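Local coordinates for protein WZI (Escherichia coli, PDB 2YNK) that acts as an outer-membrane lectin, an 18-stranded beta-barrel that binds carbohydrate and underpins group 1 capsule assembly, at residues F100-G104 against E105-V109; L14-L17 against S18-V22. All coordinates share one frame; numbering follows the deposited sequence.

Contact 1: F100-G104 against E105-V109. With D12 (dodecane), chain D; OCT (N-octane), chain L.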
# COMPACT_ATOMS: atom_id res chain seq x y z
N PHE A 100 -19.49 7.55 5.88
CA PHE A 100 -20.37 8.28 4.97
C PHE A 100 -19.55 8.76 3.78
O PHE A 100 -18.54 9.42 3.96
CB PHE A 100 -21.02 9.48 5.67
CG PHE A 100 -21.71 10.43 4.71
CD1 PHE A 100 -22.95 10.10 4.16
CD2 PHE A 100 -21.12 11.64 4.35
CE1 PHE A 100 -23.59 10.96 3.28
CE2 PHE A 100 -21.77 12.51 3.47
CZ PHE A 100 -23.00 12.17 2.94
N ASN A 101 -20.02 8.46 2.57
CA ASN A 101 -19.33 8.80 1.33
C ASN A 101 -20.13 9.72 0.44
O ASN A 101 -21.33 9.53 0.28
CB ASN A 101 -19.05 7.55 0.51
CG ASN A 101 -17.85 6.79 1.00
OD1 ASN A 101 -16.81 7.38 1.28
ND2 ASN A 101 -17.97 5.47 1.09
N ASN A 102 -19.46 10.68 -0.17
CA ASN A 102 -20.06 11.49 -1.20
C ASN A 102 -19.02 12.13 -2.10
O ASN A 102 -18.08 12.78 -1.62
CB ASN A 102 -20.93 12.58 -0.60
CG ASN A 102 -21.89 13.16 -1.62
OD1 ASN A 102 -21.63 14.20 -2.22
ND2 ASN A 102 -22.98 12.45 -1.85
N SER A 103 -19.19 11.97 -3.40
CA SER A 103 -18.22 12.49 -4.34
C SER A 103 -18.88 12.89 -5.64
O SER A 103 -19.93 12.35 -5.98
CB SER A 103 -17.16 11.44 -4.63
OG SER A 103 -17.77 10.27 -5.13
N GLY A 104 -18.26 13.83 -6.34
CA GLY A 104 -18.68 14.20 -7.68
C GLY A 104 -17.54 14.65 -8.57
O GLY A 104 -16.36 14.48 -8.25
N GLU A 105 -17.90 15.22 -9.71
CA GLU A 105 -16.95 15.78 -10.68
C GLU A 105 -15.71 16.41 -10.02
O GLU A 105 -14.58 16.10 -10.41
CB GLU A 105 -17.69 16.79 -11.56
CG GLU A 105 -16.82 17.75 -12.38
CD GLU A 105 -15.90 17.03 -13.34
OE1 GLU A 105 -16.27 15.94 -13.81
OE2 GLU A 105 -14.80 17.56 -13.61
N TRP A 106 -15.90 17.26 -9.02
CA TRP A 106 -14.79 18.00 -8.42
C TRP A 106 -14.62 17.80 -6.94
O TRP A 106 -13.91 18.58 -6.30
CB TRP A 106 -14.92 19.50 -8.73
CG TRP A 106 -16.21 20.10 -8.22
CD1 TRP A 106 -17.43 20.15 -8.87
CD2 TRP A 106 -16.45 20.75 -6.92
NE1 TRP A 106 -18.37 20.77 -8.10
CE2 TRP A 106 -17.85 21.15 -6.92
CE3 TRP A 106 -15.66 21.03 -5.81
CZ2 TRP A 106 -18.43 21.80 -5.85
CZ3 TRP A 106 -16.26 21.69 -4.72
CH2 TRP A 106 -17.61 22.06 -4.75
N TRP A 107 -15.23 16.76 -6.36
CA TRP A 107 -15.14 16.55 -4.92
C TRP A 107 -15.23 15.11 -4.49
O TRP A 107 -15.86 14.30 -5.17
CB TRP A 107 -16.21 17.37 -4.20
CG TRP A 107 -17.60 16.80 -4.24
CD1 TRP A 107 -18.20 15.99 -3.30
CD2 TRP A 107 -18.61 17.01 -5.27
NE1 TRP A 107 -19.48 15.68 -3.66
CE2 TRP A 107 -19.79 16.26 -4.83
CE3 TRP A 107 -18.66 17.72 -6.47
CZ2 TRP A 107 -20.97 16.23 -5.59
CZ3 TRP A 107 -19.85 17.68 -7.21
CH2 TRP A 107 -20.97 16.96 -6.78
N ASP A 108 -14.62 14.81 -3.35
CA ASP A 108 -14.66 13.47 -2.76
C ASP A 108 -14.65 13.62 -1.25
O ASP A 108 -13.70 14.17 -0.68
CB ASP A 108 -13.43 12.67 -3.21
CG ASP A 108 -13.50 11.19 -2.87
OD1 ASP A 108 -14.54 10.71 -2.35
OD2 ASP A 108 -12.50 10.48 -3.14
N VAL A 109 -15.70 13.14 -0.59
CA VAL A 109 -15.78 13.20 0.86
C VAL A 109 -16.02 11.82 1.43
O VAL A 109 -16.98 11.15 1.06
CB VAL A 109 -16.91 14.14 1.31
CG1 VAL A 109 -17.18 13.95 2.80
CG2 VAL A 109 -16.53 15.57 1.00
C1 D12 D . -21.72 19.03 -2.94
C2 D12 D . -20.33 19.62 -2.76
C3 D12 D . -19.62 19.08 -1.51
C4 D12 D . -18.13 19.47 -1.49
C5 D12 D . -17.47 19.28 -0.12
C6 D12 D . -15.94 19.23 -0.22
C7 D12 D . -15.23 19.99 0.91
C8 D12 D . -13.95 19.31 1.42
C9 D12 D . -12.69 19.82 0.72
C10 D12 D . -11.43 19.68 1.58
C11 D12 D . -10.17 19.60 0.70
C12 D12 D . -8.96 20.26 1.34
C1 OCT L . -16.03 23.78 -10.13
C2 OCT L . -14.69 24.20 -9.57
C3 OCT L . -14.58 23.92 -8.06
C4 OCT L . -13.24 24.37 -7.48
C5 OCT L . -13.15 24.10 -5.97
C6 OCT L . -11.90 24.72 -5.34
C7 OCT L . -11.99 24.79 -3.81
C8 OCT L . -10.63 24.99 -3.17

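Contact 2: L14-L17 against S18-V22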
# COMPACT_ATOMS: atom_id res chain seq x y z
N LEU A 14 -7.17 -4.91 -11.07
CA LEU A 14 -6.54 -3.96 -11.98
C LEU A 14 -5.20 -4.50 -12.47
O LEU A 14 -4.89 -4.38 -13.66
CB LEU A 14 -6.31 -2.60 -11.30
CG LEU A 14 -7.53 -1.72 -11.01
CD1 LEU A 14 -7.07 -0.39 -10.44
CD2 LEU A 14 -8.35 -1.51 -12.27
N ALA A 15 -4.42 -5.08 -11.57
CA ALA A 15 -3.08 -5.59 -11.91
C ALA A 15 -3.17 -6.74 -12.91
O ALA A 15 -2.31 -6.91 -13.77
CB ALA A 15 -2.34 -6.02 -10.66
N TRP A 16 -4.22 -7.54 -12.77
CA TRP A 16 -4.48 -8.65 -13.68
C TRP A 16 -4.72 -8.09 -15.06
O TRP A 16 -4.07 -8.49 -16.02
CB TRP A 16 -5.69 -9.43 -13.16
CG TRP A 16 -5.98 -10.76 -13.84
CD1 TRP A 16 -5.56 -12.02 -13.45
CD2 TRP A 16 -6.81 -10.99 -15.03
NE1 TRP A 16 -6.04 -12.98 -14.30
CE2 TRP A 16 -6.81 -12.43 -15.26
CE3 TRP A 16 -7.54 -10.18 -15.89
CZ2 TRP A 16 -7.50 -13.01 -16.32
CZ3 TRP A 16 -8.23 -10.77 -16.95
CH2 TRP A 16 -8.21 -12.15 -17.16
N LEU A 17 -5.63 -7.13 -15.15
CA LEU A 17 -5.99 -6.52 -16.42
C LEU A 17 -4.80 -5.80 -17.07
O LEU A 17 -4.62 -5.85 -18.30
CB LEU A 17 -7.16 -5.55 -16.23
CG LEU A 17 -8.50 -6.22 -15.89
CD1 LEU A 17 -9.40 -5.27 -15.13
CD2 LEU A 17 -9.18 -6.72 -17.16
N SER A 18 -3.98 -5.15 -16.25
CA SER A 18 -2.87 -4.33 -16.75
C SER A 18 -1.75 -5.19 -17.31
O SER A 18 -1.21 -4.90 -18.37
CB SER A 18 -2.34 -3.41 -15.64
OG SER A 18 -1.04 -2.93 -15.94
N ASP A 19 -1.40 -6.25 -16.60
CA ASP A 19 -0.28 -7.10 -16.99
C ASP A 19 -0.61 -7.99 -18.17
O ASP A 19 0.28 -8.49 -18.84
CB ASP A 19 0.18 -7.95 -15.80
CG ASP A 19 0.93 -7.14 -14.75
OD1 ASP A 19 0.80 -5.89 -14.73
OD2 ASP A 19 1.66 -7.75 -13.95
N ARG A 20 -1.90 -8.20 -18.42
CA ARG A 20 -2.37 -8.91 -19.59
C ARG A 20 -2.60 -7.98 -20.77
O ARG A 20 -3.06 -8.42 -21.80
CB ARG A 20 -3.68 -9.63 -19.29
CG ARG A 20 -3.56 -10.77 -18.29
CD ARG A 20 -4.90 -11.44 -18.05
NE ARG A 20 -5.39 -12.11 -19.26
CZ ARG A 20 -4.97 -13.30 -19.69
NH1 ARG A 20 -4.05 -13.98 -19.02
NH2 ARG A 20 -5.49 -13.81 -20.81
N GLY A 21 -2.30 -6.69 -20.60
CA GLY A 21 -2.45 -5.72 -21.69
C GLY A 21 -3.87 -5.29 -22.03
O GLY A 21 -4.07 -4.54 -22.98
N VAL A 22 -4.86 -5.74 -21.26
CA VAL A 22 -6.24 -5.34 -21.49
C VAL A 22 -6.50 -3.87 -21.13
O VAL A 22 -7.41 -3.27 -21.68
CB VAL A 22 -7.21 -6.19 -20.66
CG1 VAL A 22 -8.64 -5.74 -20.88
CG2 VAL A 22 -7.02 -7.66 -20.98

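Contact 1: F100-G104 against E105-V109
Trp107 folds its indole back over the neighbouring strand and reaches Asn102 and Gly104 in a tight antiparallel beta hairpin, where strands 95-104 and 107-116 of the outer-membrane barrel meet through a type I turn from Gly104 to Trp107. The six-membered ring lies flat against the glycine: Gly104 CA stands 3.4 Å from the ring centroid, on the ring normal, a CH-pi contact made possible because Gly104 has no side chain in the way. Trp107 reaches this position with CG between its backbone N and carbonyl carbon (chi1 78°). The indole edge then donates from NE1 to Asn102 OD1 at 3.0 Å, a nearly straight bond (168°) with the oxygen close to the ring plane. The indole is thus held by its edge and one face, while bound dodecane covers the opposite face, C3 lying 3.8 Å from Trp107 CD1. Val109 CG2 also touches that alkane, and Trp106, at the turn, lays a ring face against an n-octane, as expected of a surface turned to lipid.

Behind the indole, backbone bonds set the register: Asn102 and Val109 exchange two, and Gly104 N donates to Trp107 O. Ser103 and Asp108 form the non-hydrogen-bonded pair between them and point to the other face of the sheet, where Ser103 CB packs 3.5 Å from Asp108 OD1. Further out, Asp108 OD2 forms a salt bridge with Lys66 NZ and a hydrogen bond with Tyr133 OH, while Ser103 OG is hydrogen-bonded to the N of Ala1.

Contact 2: L14-L17 against S18-V22
With CG anti to the backbone N (chi1 -170°), Trp16 lays its indole alongside Arg20, whose chain runs extended through chi2 and then bends at chi3. The two side chains point the same way, and Arg20 CD sits over the ring face, 3.3 Å from the centroid of the Trp16 six-membered ring and almost on its normal. This is a CH-pi contact made by the methylene. The guanidinium plane is turned 21° from the ring; NE follows CD along the ring, close to Trp16 CH2, and forms a salt bridge with Glu51, and NH1 is hydrogen-bonded to His315 O. Trp16 NE1 is itself satisfied by His316 O, so both partners are fixed from outside the helix.

One turn of backbone bonds underlies the pair, including Arg20 N to Trp16 O at 3.2 Å. Beyond it the chain leaves the helix: Gly21 N, in a residue at positive phi (75°), donates to Ser18 O, and Val22 N reaches back to Leu17 O at 3.0 Å in a weak, bent bond. Leu17 CD2 meets Val22 CG1 at 3.9 Å, an apolar contact bridging the helix end. Together, the glycine, the bonds back into the last turn and this apolar pair form the Schellman motif that ends helix 8-19.

After the short strand 3-4 at the N terminus the chain enters helix 8-19, and contact 2 closes the C-terminal cap of the helix. Helices 34-42 and 49-65 follow before the barrel begins with strand 69-76; contact 1 then closes the hairpin turn between the second and third barrel strands. The two are in series, neither nested nor crossed, with centres about 27 Å apart and nearest atoms about 14 Å apart. Contact 2 lies among helix 49-65 and strands 306-317 and 322-331, joining the N-terminal helices to the barrel wall. Contact 1 belongs to that wall itself, yet the start of the chain also reaches it, Leu3 through a weak hydrogen bond to Asp108.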